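Local coordinates for putative OmpA family lipoprotein (Burkholderia cenocepacia, PDB 5LKW) that probably acts in the Tol-Pal system, which aids outer membrane invagination in division and membrane integrity, and binds diaminopimelic acid through its OmpA-like domain, at residues D21-S26 with L66-K71; Y41-P46 with L83-S88; H49-G54 with Q89-S94; N55-G60 with Q112-D117. All blocks are in the same frame, centred on the assembly; numbering follows the deposited sequence.

Contact 1: residues D21-S26 with L66-K71; sequences DFDSYS and LALGQK. With API (2,6-diaminopimelic acid), chain C.
Y25 reaches the helix by laying one face of its ring over the aliphatic part of K71. The lysine CD forms a CH-pi contact, 3.9 Å from the centroid of the Y25 ring, and K71 CB lies over the same ring nearer the rim. Y25 holds CG between its backbone N and carbonyl carbon (chi1 56°), and the ring it carries lies against K71. At the ring edge, one turn back along the helix, L68 CD1 comes to 4.3 Å from Y25 CD2.

L68 CG lies anti to the backbone N (chi1 177°), and the methyls it carries meet the loop and the ligand: CD1 comes near S24 O, whereas CD2 touches the carboxylate of diaminopimelic acid, 3.3 Å from its carbon C. That carboxylate is gripped from the loop by D23 N, which donates to OXT at 2.8 Å with an N-H...O angle of 160°. Y64 holds the D23 carboxylate, and F22 CE1 meets the ligand carbon C5 at 3.4 Å. A type II turn from D21 to S24 presents the D23 amide, followed by an ST turn at S24 and S26. The arrangement forms one wall of the diaminopimelate pocket of an OmpA-like peptidoglycan-binding domain.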
loop_
_atom_site.group_PDB
_atom_site.type_symbol
_atom_site.label_atom_id
_atom_site.label_comp_id
_atom_site.label_asym_id
_atom_site.label_seq_id
_atom_site.Cartn_x
_atom_site.Cartn_y
_atom_site.Cartn_z
ATOM N N ASP A 21 10.335 6.142 1.549
ATOM C CA ASP A 21 11.366 6.875 2.254
ATOM C C ASP A 21 10.792 7.744 3.378
ATOM O O ASP A 21 9.587 8.016 3.448
ATOM C CB ASP A 21 12.139 7.760 1.279
ATOM C CG ASP A 21 13.039 6.959 0.412
ATOM O OD1 ASP A 21 13.177 5.735 0.670
ATOM O OD2 ASP A 21 13.590 7.569 -0.498
ATOM N N PHE A 22 11.693 8.198 4.235
ATOM C CA PHE A 22 11.333 8.968 5.385
ATOM C C PHE A 22 10.540 10.172 4.909
ATOM O O PHE A 22 10.989 10.894 4.014
ATOM C CB PHE A 22 12.641 9.347 6.093
ATOM C CG PHE A 22 12.654 10.695 6.721
ATOM C CD1 PHE A 22 12.340 10.849 8.075
ATOM C CD2 PHE A 22 13.091 11.818 5.981
ATOM C CE1 PHE A 22 12.400 12.127 8.684
ATOM C CE2 PHE A 22 13.142 13.080 6.557
ATOM C CZ PHE A 22 12.788 13.245 7.915
ATOM N N ASP A 23 9.354 10.366 5.481
ATOM C CA ASP A 23 8.564 11.518 5.164
ATOM C C ASP A 23 8.097 11.524 3.687
ATOM O O ASP A 23 7.580 12.525 3.186
ATOM C CB ASP A 23 9.413 12.765 5.462
ATOM C CG ASP A 23 8.735 13.741 6.350
ATOM O OD1 ASP A 23 7.530 13.534 6.698
ATOM O OD2 ASP A 23 9.444 14.718 6.725
ATOM N N SER A 24 8.215 10.415 2.983
ATOM C CA SER A 24 7.769 10.446 1.603
ATOM C C SER A 24 6.510 9.631 1.337
ATOM O O SER A 24 6.279 8.574 1.940
ATOM C CB SER A 24 8.923 10.047 0.683
ATOM O OG SER A 24 8.515 9.757 -0.660
ATOM N N TYR A 25 5.684 10.147 0.435
ATOM C CA TYR A 25 4.678 9.323 -0.212
ATOM C C TYR A 25 4.922 9.046 -1.676
ATOM O O TYR A 25 3.971 8.674 -2.346
ATOM C CB TYR A 25 3.256 9.844 0.027
ATOM C CG TYR A 25 3.049 11.278 -0.392
ATOM C CD1 TYR A 25 2.591 11.593 -1.668
ATOM C CD2 TYR A 25 3.298 12.314 0.493
ATOM C CE1 TYR A 25 2.414 12.931 -2.070
ATOM C CE2 TYR A 25 3.122 13.638 0.115
ATOM C CZ TYR A 25 2.669 13.948 -1.168
ATOM O OH TYR A 25 2.483 15.272 -1.524
ATOM N N SER A 26 6.169 9.193 -2.184
ATOM C CA SER A 26 6.470 8.809 -3.577
ATOM C C SER A 26 6.536 7.303 -3.731
ATOM O O SER A 26 7.327 6.636 -3.033
ATOM C CB SER A 26 7.829 9.312 -4.054
ATOM O OG SER A 26 7.987 10.672 -3.700
ATOM N N LEU A 66 -1.193 10.288 10.387
ATOM C CA LEU A 66 -2.463 9.983 9.765
ATOM C C LEU A 66 -2.527 10.597 8.359
ATOM O O LEU A 66 -2.920 9.915 7.428
ATOM C CB LEU A 66 -3.633 10.493 10.647
ATOM C CG LEU A 66 -4.927 9.762 10.370
ATOM C CD1 LEU A 66 -4.977 8.338 11.089
ATOM C CD2 LEU A 66 -6.136 10.677 10.745
ATOM N N ALA A 67 -2.172 11.881 8.224
ATOM C CA ALA A 67 -2.170 12.562 6.916
ATOM C C ALA A 67 -1.166 11.904 5.954
ATOM O O ALA A 67 -1.500 11.616 4.813
ATOM C CB ALA A 67 -1.863 14.053 7.073
ATOM N N LEU A 68 0.055 11.638 6.453
ATOM C CA LEU A 68 1.077 10.942 5.684
ATOM C C LEU A 68 0.597 9.532 5.233
ATOM O O LEU A 68 0.673 9.161 4.032
ATOM C CB LEU A 68 2.385 10.873 6.512
ATOM C CG LEU A 68 3.534 10.086 5.853
ATOM C CD1 LEU A 68 3.811 10.627 4.436
ATOM C CD2 LEU A 68 4.793 10.192 6.725
ATOM N N GLY A 69 0.105 8.738 6.163
ATOM C CA GLY A 69 -0.443 7.424 5.775
ATOM C C GLY A 69 -1.483 7.540 4.655
ATOM O O GLY A 69 -1.476 6.748 3.744
ATOM N N GLN A 70 -2.391 8.525 4.740
ATOM C CA GLN A 70 -3.416 8.730 3.703
ATOM C C GLN A 70 -2.788 8.968 2.347
ATOM O O GLN A 70 -3.171 8.342 1.335
ATOM C CB GLN A 70 -4.451 9.840 4.101
ATOM C CG GLN A 70 -5.656 9.913 3.170
ATOM C CD GLN A 70 -6.478 8.613 3.065
ATOM O OE1 GLN A 70 -6.718 7.932 4.046
ATOM N NE2 GLN A 70 -6.977 8.320 1.861
ATOM N N LYS A 71 -1.788 9.826 2.316
ATOM C CA LYS A 71 -1.133 10.186 1.071
ATOM C C LYS A 71 -0.409 8.986 0.442
ATOM O O LYS A 71 -0.450 8.768 -0.782
ATOM C CB LYS A 71 -0.199 11.371 1.316
ATOM C CG LYS A 71 -0.903 12.770 1.175
ATOM C CD LYS A 71 0.055 13.889 1.559
ATOM C CE LYS A 71 -0.310 15.260 0.875
ATOM N NZ LYS A 71 -1.794 15.457 0.993
HETATM C C API C . 7.287 8.584 8.121
HETATM C CA API C . 7.401 9.654 9.179
HETATM C C3 API C . 8.799 10.136 9.565
HETATM C C4 API C . 8.657 11.229 10.645
HETATM C C5 API C . 9.431 12.530 10.361
HETATM C C6 API C . 9.137 13.671 11.352
HETATM O O API C . 6.561 7.644 8.416
HETATM O OXT API C . 7.849 8.594 7.001
HETATM N N API C . 6.800 9.078 10.381
#

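Contact 2: residues Y41-P46 with L83-S88; sequences YLKSHP and LGVNDS
L42 and V85 make the apolar heart of this contact. Both methyls of the valine face the leucine: V85 CG2 is 3.8 Å from L42 CB, and V85 CG1 is 3.9 Å from L42 CD1, so each valine methyl touches both the root and the CD1 branch of the leucine.

Beside this pair, K43 lays its methylenes across the backbone of the loop. Its CG lies 3.4 Å from G84 O, and its CE 3.2 Å from L83 O. The chain bends at chi3 (-66°), and the amine at its end is hydrogen-bonded to Q40 on the same helix.

In the next shell, G84 fixes the course of the loop. With phi at 91°, it is the C-prime residue of a Schellman motif in which V85 N bonds back to M80 O, ending helix 62-82 just where the loop meets K43. On the other side, helix 32-44 is closing too: H45 N reaches L42 O at 3.1 Å, and H45 ND1 donates to Y41 O at 2.7 Å. M80 touches both L42 and V85, and Q89 binds L42 O. The contact thus joins the C-terminal ends of helices 32-44 and 62-82, close to where strand 90-96 begins.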
loop_
_atom_site.group_PDB
_atom_site.type_symbol
_atom_site.label_atom_id
_atom_site.label_comp_id
_atom_site.label_asym_id
_atom_site.label_seq_id
_atom_site.Cartn_x
_atom_site.Cartn_y
_atom_site.Cartn_z
ATOM N N TYR A 41 -4.621 -7.957 -12.540
ATOM C CA TYR A 41 -5.530 -8.763 -11.753
ATOM C C TYR A 41 -6.867 -8.050 -11.482
ATOM O O TYR A 41 -7.933 -8.581 -11.802
ATOM C CB TYR A 41 -4.873 -9.270 -10.463
ATOM C CG TYR A 41 -5.818 -10.117 -9.653
ATOM C CD1 TYR A 41 -5.726 -11.510 -9.654
ATOM C CD2 TYR A 41 -6.815 -9.530 -8.908
ATOM C CE1 TYR A 41 -6.595 -12.289 -8.905
ATOM C CE2 TYR A 41 -7.703 -10.296 -8.162
ATOM C CZ TYR A 41 -7.589 -11.670 -8.154
ATOM O OH TYR A 41 -8.496 -12.409 -7.399
ATOM N N LEU A 42 -6.810 -6.842 -10.936
ATOM C CA LEU A 42 -8.009 -6.038 -10.676
ATOM C C LEU A 42 -8.976 -5.796 -11.895
ATOM O O LEU A 42 -10.184 -6.050 -11.804
ATOM C CB LEU A 42 -7.633 -4.723 -9.973
ATOM C CG LEU A 42 -7.217 -4.892 -8.487
ATOM C CD1 LEU A 42 -6.674 -3.591 -7.901
ATOM C CD2 LEU A 42 -8.353 -5.434 -7.619
ATOM N N LYS A 43 -8.430 -5.277 -12.991
ATOM C CA LYS A 43 -9.166 -5.017 -14.237
ATOM C C LYS A 43 -9.851 -6.256 -14.813
ATOM O O LYS A 43 -10.953 -6.175 -15.384
ATOM C CB LYS A 43 -8.203 -4.448 -15.281
ATOM C CG LYS A 43 -7.981 -2.929 -15.183
ATOM C CD LYS A 43 -6.974 -2.424 -16.257
ATOM C CE LYS A 43 -5.587 -2.995 -15.987
ATOM N NZ LYS A 43 -4.688 -3.160 -17.178
ATOM N N SER A 44 -9.180 -7.391 -14.680
ATOM C CA SER A 44 -9.681 -8.660 -15.162
ATOM C C SER A 44 -10.586 -9.390 -14.150
ATOM O O SER A 44 -11.149 -10.422 -14.495
ATOM C CB SER A 44 -8.517 -9.542 -15.631
ATOM O OG SER A 44 -7.769 -10.024 -14.542
ATOM N N HIS A 45 -10.719 -8.860 -12.925
ATOM C CA HIS A 45 -11.647 -9.381 -11.927
ATOM C C HIS A 45 -12.554 -8.326 -11.272
ATOM O O HIS A 45 -12.498 -8.183 -10.047
ATOM C CB HIS A 45 -10.902 -10.105 -10.807
ATOM C CG HIS A 45 -10.030 -11.226 -11.274
ATOM N ND1 HIS A 45 -8.996 -11.049 -12.168
ATOM C CD2 HIS A 45 -10.012 -12.538 -10.939
ATOM C CE1 HIS A 45 -8.395 -12.204 -12.388
ATOM N NE2 HIS A 45 -8.978 -13.122 -11.638
ATOM N N PRO A 46 -13.434 -7.644 -12.052
ATOM C CA PRO A 46 -14.304 -6.504 -11.665
ATOM C C PRO A 46 -14.979 -6.570 -10.293
ATOM O O PRO A 46 -15.374 -5.523 -9.720
ATOM C CB PRO A 46 -15.401 -6.507 -12.752
ATOM C CG PRO A 46 -15.060 -7.683 -13.695
ATOM C CD PRO A 46 -13.624 -7.966 -13.473
ATOM N N LEU A 83 -3.262 2.950 -14.248
ATOM C CA LEU A 83 -3.200 1.731 -15.064
ATOM C C LEU A 83 -4.580 1.207 -15.451
ATOM O O LEU A 83 -4.700 0.131 -15.997
ATOM C CB LEU A 83 -2.344 0.644 -14.420
ATOM C CG LEU A 83 -0.890 1.054 -14.175
ATOM C CD1 LEU A 83 -0.231 0.156 -13.167
ATOM C CD2 LEU A 83 -0.037 1.103 -15.479
ATOM N N GLY A 84 -5.613 1.980 -15.161
ATOM C CA GLY A 84 -6.996 1.625 -15.578
ATOM C C GLY A 84 -7.866 0.810 -14.645
ATOM O O GLY A 84 -8.926 0.306 -15.073
ATOM N N VAL A 85 -7.452 0.647 -13.379
ATOM C CA VAL A 85 -8.326 0.012 -12.394
ATOM C C VAL A 85 -9.475 0.971 -12.074
ATOM O O VAL A 85 -9.263 2.162 -11.964
ATOM C CB VAL A 85 -7.570 -0.384 -11.056
ATOM C CG1 VAL A 85 -8.539 -0.969 -10.066
ATOM C CG2 VAL A 85 -6.444 -1.372 -11.326
ATOM N N ASN A 86 -10.698 0.445 -11.951
ATOM C CA ASN A 86 -11.850 1.251 -11.503
ATOM C C ASN A 86 -11.703 1.674 -10.076
ATOM O O ASN A 86 -11.451 0.836 -9.214
ATOM C CB ASN A 86 -13.139 0.421 -11.511
ATOM C CG ASN A 86 -13.497 -0.077 -12.871
ATOM O OD1 ASN A 86 -13.953 0.692 -13.708
ATOM N ND2 ASN A 86 -13.304 -1.380 -13.107
ATOM N N ASP A 87 -11.961 2.952 -9.818
ATOM C CA ASP A 87 -12.038 3.490 -8.461
ATOM C C ASP A 87 -12.919 2.661 -7.555
ATOM O O ASP A 87 -12.646 2.587 -6.343
ATOM C CB ASP A 87 -12.602 4.905 -8.473
ATOM C CG ASP A 87 -11.885 5.806 -9.459
ATOM O OD1 ASP A 87 -10.676 5.546 -9.746
ATOM O OD2 ASP A 87 -12.544 6.761 -9.963
ATOM N N SER A 88 -14.002 2.086 -8.121
ATOM C CA SER A 88 -14.934 1.266 -7.341
ATOM C C SER A 88 -14.300 -0.018 -6.784
ATOM O O SER A 88 -14.867 -0.648 -5.901
ATOM C CB SER A 88 -16.165 0.870 -8.172
ATOM O OG SER A 88 -15.800 -0.155 -9.087
#

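Contact 3: residues H49-G54 with Q89-S94; sequences HVLIQG and QMEAVS
H49 sets its imidazole over the backbone of Q89, so that the bump of the Q89 CA hydrogen fits against the ring: CA stands 4.0 Å from the centroid of the H49 ring and only 5° off its normal. The two side chains cross at about a right angle, and H49 ND1 is held by Q47 O. From this start the strands run in parallel register, V50 beside M90 through G54 beside S94. Five backbone hydrogen bonds join them, the shortest from I52 N to E91 O at 2.7 Å and nearly straight at 174°.

This is the parallel pair of a beta-alpha-beta crossover: strand 50-55 leads into helix 62-82, which returns the chain to strand 90-96 as its neighbour in the mixed sheet of the OmpA-like domain.

I52 and M90 pack against that helix, while V50 on the same face touches L118 and Y120 of the neighbouring strand. V50 CG1 rests 3.8 Å from M90 CG, the two side chains lying side by side; I52 CD1 comes within 4.4 Å of M90 SD. A73 and R77 of the helix cover I52, and R77 also touches M90. Small A92 and G54 add little relief to this face, while S94 OG ties the strand to L66 O.

On the other face L51 is the central knob. Its CD1 fits between E91 and V93, 3.8 Å from E91 OE1 and 3.9 Å from V93 CG2. The extended E91 chain runs beside the leucine, whereas V93 crosses it, its CG2 also meeting Q53 CG at 4.0 Å.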
loop_
_atom_site.group_PDB
_atom_site.type_symbol
_atom_site.label_atom_id
_atom_site.label_comp_id
_atom_site.label_asym_id
_atom_site.label_seq_id
_atom_site.Cartn_x
_atom_site.Cartn_y
_atom_site.Cartn_z
ATOM N N HIS A 49 -12.303 -6.415 -4.801
ATOM C CA HIS A 49 -12.063 -5.175 -4.108
ATOM C C HIS A 49 -10.785 -5.241 -3.239
ATOM O O HIS A 49 -10.507 -6.252 -2.598
ATOM C CB HIS A 49 -13.291 -4.805 -3.289
ATOM C CG HIS A 49 -14.399 -4.225 -4.117
ATOM N ND1 HIS A 49 -14.860 -4.825 -5.273
ATOM C CD2 HIS A 49 -15.125 -3.090 -3.969
ATOM C CE1 HIS A 49 -15.830 -4.096 -5.795
ATOM N NE2 HIS A 49 -16.017 -3.042 -5.017
ATOM N N VAL A 50 -10.027 -4.151 -3.230
ATOM C CA VAL A 50 -8.766 -4.105 -2.495
ATOM C C VAL A 50 -8.846 -2.889 -1.584
ATOM O O VAL A 50 -9.272 -1.815 -1.988
ATOM C CB VAL A 50 -7.523 -4.042 -3.454
ATOM C CG1 VAL A 50 -7.501 -2.756 -4.283
ATOM C CG2 VAL A 50 -6.218 -4.198 -2.707
ATOM N N LEU A 51 -8.455 -3.090 -0.335
ATOM C CA LEU A 51 -8.305 -1.999 0.586
ATOM C C LEU A 51 -6.837 -1.637 0.610
ATOM O O LEU A 51 -6.003 -2.488 0.874
ATOM C CB LEU A 51 -8.728 -2.456 1.975
ATOM C CG LEU A 51 -8.740 -1.408 3.056
ATOM C CD1 LEU A 51 -9.901 -0.405 2.881
ATOM C CD2 LEU A 51 -8.842 -2.171 4.416
ATOM N N ILE A 52 -6.520 -0.370 0.387
ATOM C CA ILE A 52 -5.114 0.045 0.381
ATOM C C ILE A 52 -4.894 0.842 1.661
ATOM O O ILE A 52 -5.413 1.925 1.790
ATOM C CB ILE A 52 -4.773 0.940 -0.869
ATOM C CG1 ILE A 52 -4.943 0.174 -2.209
ATOM C CG2 ILE A 52 -3.330 1.523 -0.796
ATOM C CD1 ILE A 52 -5.246 1.194 -3.318
ATOM N N GLN A 53 -4.121 0.284 2.596
ATOM C CA GLN A 53 -3.851 0.843 3.934
ATOM C C GLN A 53 -2.421 1.438 4.006
ATOM O O GLN A 53 -1.421 0.704 3.871
ATOM C CB GLN A 53 -3.911 -0.256 4.991
ATOM C CG GLN A 53 -5.157 -1.119 5.011
ATOM C CD GLN A 53 -5.207 -1.962 6.263
ATOM O OE1 GLN A 53 -4.319 -2.776 6.511
ATOM N NE2 GLN A 53 -6.241 -1.764 7.066
ATOM N N GLY A 54 -2.354 2.749 4.217
ATOM C CA GLY A 54 -1.122 3.493 4.479
ATOM C C GLY A 54 -0.756 3.529 5.968
ATOM O O GLY A 54 -1.614 3.745 6.824
ATOM N N GLN A 89 -13.141 -0.437 -7.287
ATOM C CA GLN A 89 -12.542 -1.628 -6.685
ATOM C C GLN A 89 -11.446 -1.304 -5.663
ATOM O O GLN A 89 -10.786 -2.215 -5.160
ATOM C CB GLN A 89 -12.039 -2.599 -7.735
ATOM C CG GLN A 89 -13.100 -3.167 -8.673
ATOM C CD GLN A 89 -12.446 -3.888 -9.845
ATOM O OE1 GLN A 89 -12.366 -3.350 -10.945
ATOM N NE2 GLN A 89 -11.894 -5.068 -9.588
ATOM N N MET A 90 -11.264 -0.010 -5.362
ATOM C CA MET A 90 -10.124 0.454 -4.570
ATOM C C MET A 90 -10.606 1.401 -3.508
ATOM O O MET A 90 -11.392 2.315 -3.795
ATOM C CB MET A 90 -9.135 1.194 -5.478
ATOM C CG MET A 90 -8.392 0.253 -6.415
ATOM S SD MET A 90 -7.113 1.094 -7.304
ATOM C CE MET A 90 -8.115 2.374 -8.165
ATOM N N GLU A 91 -10.119 1.204 -2.290
ATOM C CA GLU A 91 -10.393 2.150 -1.213
ATOM C C GLU A 91 -9.054 2.500 -0.524
ATOM O O GLU A 91 -8.338 1.585 -0.103
ATOM C CB GLU A 91 -11.397 1.556 -0.227
ATOM C CG GLU A 91 -11.910 2.592 0.816
ATOM C CD GLU A 91 -12.841 1.933 1.837
ATOM O OE1 GLU A 91 -13.253 0.790 1.567
ATOM O OE2 GLU A 91 -13.148 2.528 2.885
ATOM N N ALA A 92 -8.693 3.794 -0.490
ATOM C CA ALA A 92 -7.423 4.234 0.161
ATOM C C ALA A 92 -7.762 4.672 1.581
ATOM O O ALA A 92 -8.556 5.591 1.764
ATOM C CB ALA A 92 -6.801 5.391 -0.582
ATOM N N VAL A 93 -7.214 3.992 2.581
ATOM C CA VAL A 93 -7.333 4.441 3.986
ATOM C C VAL A 93 -5.967 4.586 4.700
ATOM O O VAL A 93 -4.946 4.042 4.247
ATOM C CB VAL A 93 -8.209 3.489 4.805
ATOM C CG1 VAL A 93 -9.625 3.522 4.274
ATOM C CG2 VAL A 93 -7.615 2.042 4.794
ATOM N N SER A 94 -5.966 5.283 5.825
ATOM C CA SER A 94 -4.752 5.457 6.652
ATOM C C SER A 94 -4.896 4.875 8.069
ATOM O O SER A 94 -5.860 5.216 8.773
ATOM C CB SER A 94 -4.444 6.930 6.853
ATOM O OG SER A 94 -3.141 7.084 7.476
#

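Contact 4: residues N55-G60 with Q112-D117; sequences NTDERG and QNRRAD. With API (2,6-diaminopimelic acid), chain C.
D57 and R114 lie side by side and point the same way, but their flat ends are turned against each other: the carboxylate and guanidinium planes stand 85° apart. R114 NH1 donates to D57 OD2 at 2.9 Å, meeting the oxygen on its anti side, with the acceptor close to the guanidinium plane. R59 takes the same carboxylate side-on. Its NE goes to D57 OD1 and its NH2 to D57 OD2 at 2.9 Å, both approaching from above the carboxylate plane. The two guanidiniums are inclined by 51°, and R59 NH2 comes to 3.3 Å from R114 NH1, a close approach of like charges, both nitrogens donating to D57 OD2. An Asx turn, R59 N to D57 OD1, adds a backbone grip.

Farther along, N55 and R115 run side by side, their amide and guanidinium planes 30° apart. N55 N donates to R115 O at 2.8 Å, while R115 turns its NE and NH2 to D117, whose OD1 also meets S17.

Diaminopimelic acid lies against the first group. Its amine donates to D57 OD1 and, at 2.9 Å, to R59 O; D57 N returns a bond to the ligand's O at 2.9 Å. N65 and R72 also bind it. With two arginines balancing it, the aspartate would be expected to stay negatively charged, so its carboxylate can receive the ligand amine while the D57 amide reads the adjoining carboxylate.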
loop_
_atom_site.group_PDB
_atom_site.type_symbol
_atom_site.label_atom_id
_atom_site.label_comp_id
_atom_site.label_asym_id
_atom_site.label_seq_id
_atom_site.Cartn_x
_atom_site.Cartn_y
_atom_site.Cartn_z
ATOM N N ASN A 55 0.515 3.307 6.236
ATOM C CA ASN A 55 1.108 3.195 7.579
ATOM C C ASN A 55 2.345 4.124 7.559
ATOM O O ASN A 55 2.865 4.471 6.482
ATOM C CB ASN A 55 1.508 1.741 7.933
ATOM C CG ASN A 55 0.312 0.749 7.927
ATOM O OD1 ASN A 55 -0.287 0.527 8.957
ATOM N ND2 ASN A 55 -0.038 0.195 6.756
ATOM N N THR A 56 2.809 4.542 8.735
ATOM C CA THR A 56 3.933 5.441 8.824
ATOM C C THR A 56 4.840 4.869 9.953
ATOM O O THR A 56 4.411 4.027 10.745
ATOM C CB THR A 56 3.493 6.890 9.216
ATOM O OG1 THR A 56 3.084 6.898 10.605
ATOM C CG2 THR A 56 2.368 7.422 8.328
ATOM N N ASP A 57 6.073 5.304 10.054
ATOM C CA ASP A 57 6.762 5.015 11.341
ATOM C C ASP A 57 6.277 5.984 12.485
ATOM O O ASP A 57 5.417 6.824 12.259
ATOM C CB ASP A 57 8.291 4.906 11.213
ATOM C CG ASP A 57 8.944 6.236 10.836
ATOM O OD1 ASP A 57 8.727 7.226 11.565
ATOM O OD2 ASP A 57 9.686 6.305 9.822
ATOM N N GLU A 58 6.745 5.782 13.723
ATOM C CA GLU A 58 6.107 6.391 14.916
ATOM C C GLU A 58 6.529 7.865 15.131
ATOM O O GLU A 58 5.972 8.616 16.001
ATOM C CB GLU A 58 6.408 5.541 16.159
ATOM C CG GLU A 58 7.973 5.557 16.479
ATOM C CD GLU A 58 8.425 4.430 17.425
ATOM O OE1 GLU A 58 9.640 4.161 17.451
ATOM O OE2 GLU A 58 7.606 3.837 18.162
ATOM N N ARG A 59 7.506 8.291 14.348
ATOM C CA ARG A 59 8.066 9.607 14.534
ATOM C C ARG A 59 7.058 10.629 14.038
ATOM O O ARG A 59 6.511 10.538 12.911
ATOM C CB ARG A 59 9.379 9.771 13.788
ATOM C CG ARG A 59 10.499 8.893 14.281
ATOM C CD ARG A 59 11.686 9.088 13.326
ATOM N NE ARG A 59 11.511 8.436 12.012
ATOM C CZ ARG A 59 12.441 8.423 11.051
ATOM N NH1 ARG A 59 13.634 9.030 11.252
ATOM N NH2 ARG A 59 12.211 7.758 9.900
ATOM N N GLY A 60 6.743 11.556 14.923
ATOM C CA GLY A 60 5.951 12.693 14.502
ATOM C C GLY A 60 4.582 12.490 15.075
ATOM O O GLY A 60 4.254 11.441 15.651
ATOM N N GLN A 112 10.286 -0.536 8.077
ATOM C CA GLN A 112 9.295 -1.581 7.887
ATOM C C GLN A 112 7.862 -1.050 8.021
ATOM O O GLN A 112 6.941 -1.708 7.567
ATOM C CB GLN A 112 9.534 -2.651 8.940
ATOM C CG GLN A 112 10.921 -3.421 8.700
ATOM C CD GLN A 112 11.232 -4.469 9.767
ATOM O OE1 GLN A 112 10.443 -5.423 9.965
ATOM N NE2 GLN A 112 12.372 -4.282 10.502
ATOM N N ASN A 113 7.692 0.084 8.727
ATOM C CA ASN A 113 6.394 0.629 9.017
ATOM C C ASN A 113 5.966 1.733 8.091
ATOM O O ASN A 113 4.802 2.130 8.195
ATOM C CB ASN A 113 6.219 1.089 10.500
ATOM C CG ASN A 113 6.448 -0.066 11.514
ATOM O OD1 ASN A 113 6.224 -1.250 11.216
ATOM N ND2 ASN A 113 6.946 0.288 12.693
ATOM N N ARG A 114 6.886 2.259 7.242
ATOM C CA ARG A 114 6.588 3.324 6.242
ATOM C C ARG A 114 6.157 2.583 5.000
ATOM O O ARG A 114 6.981 2.268 4.164
ATOM C CB ARG A 114 7.839 4.116 5.919
ATOM C CG ARG A 114 8.366 4.985 7.101
ATOM C CD ARG A 114 9.421 5.988 6.573
ATOM N NE ARG A 114 10.642 5.373 6.026
ATOM C CZ ARG A 114 11.671 4.928 6.752
ATOM N NH1 ARG A 114 11.627 5.037 8.093
ATOM N NH2 ARG A 114 12.786 4.419 6.127
ATOM N N ARG A 115 4.894 2.191 4.978
ATOM C CA ARG A 115 4.446 1.065 4.178
ATOM C C ARG A 115 2.994 1.224 3.811
ATOM O O ARG A 115 2.187 1.751 4.613
ATOM C CB ARG A 115 4.588 -0.253 4.977
ATOM C CG ARG A 115 4.573 -1.566 4.140
ATOM C CD ARG A 115 4.691 -2.870 5.073
ATOM N NE ARG A 115 3.450 -2.945 5.830
ATOM C CZ ARG A 115 3.248 -2.534 7.076
ATOM N NH1 ARG A 115 4.250 -2.083 7.856
ATOM N NH2 ARG A 115 1.998 -2.560 7.547
ATOM N N ALA A 116 2.647 0.727 2.618
ATOM C CA ALA A 116 1.230 0.638 2.205
ATOM C C ALA A 116 0.948 -0.761 1.785
ATOM O O ALA A 116 1.726 -1.310 0.983
ATOM C CB ALA A 116 0.918 1.635 0.997
ATOM N N ASP A 117 -0.150 -1.344 2.319
ATOM C CA ASP A 117 -0.540 -2.708 1.997
ATOM C C ASP A 117 -1.820 -2.755 1.156
ATOM O O ASP A 117 -2.820 -2.071 1.472
ATOM C CB ASP A 117 -0.814 -3.562 3.272
ATOM C CG ASP A 117 0.347 -3.578 4.255
ATOM O OD1 ASP A 117 1.526 -3.711 3.820
ATOM O OD2 ASP A 117 0.051 -3.500 5.484
HETATM C C API C . 7.287 8.584 8.121
HETATM C CA API C . 7.401 9.654 9.179
HETATM C C3 API C . 8.799 10.136 9.565
HETATM C C4 API C . 8.657 11.229 10.645
HETATM C C5 API C . 9.431 12.530 10.361
HETATM C C6 API C . 9.137 13.671 11.352
HETATM O O API C . 6.561 7.644 8.416
HETATM O OXT API C . 7.849 8.594 7.001
HETATM N N API C . 6.800 9.078 10.381
HETATM O O HOH W 1 -0.573 -1.998 9.379
HETATM O O HOH W 2 7.564 2.730 14.083
#

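In the fold
The ligand joins contacts 1 and 4, whose centres lie 8 Å apart: the first is a surface contact of a loop on helix 62-82, the second a buried, charged one. Contact 3, partly buried, pairs two strands of the sheet by regular backbone bonds, with apolar packing toward helix 62-82 and a mixed polar and apolar face opposite; it meets contact 4 where Q53 O bonds to D117 N. Helix 62-82 supplies 66-71 of contact 1 and leads into 83-88 of contact 2. The latter, partly buried, with an apolar pair beside a lysine laid on backbone carbonyls, lies on the opposite side of the chain's centre from contacts 1 and 4 and meets contact 3 through Q89.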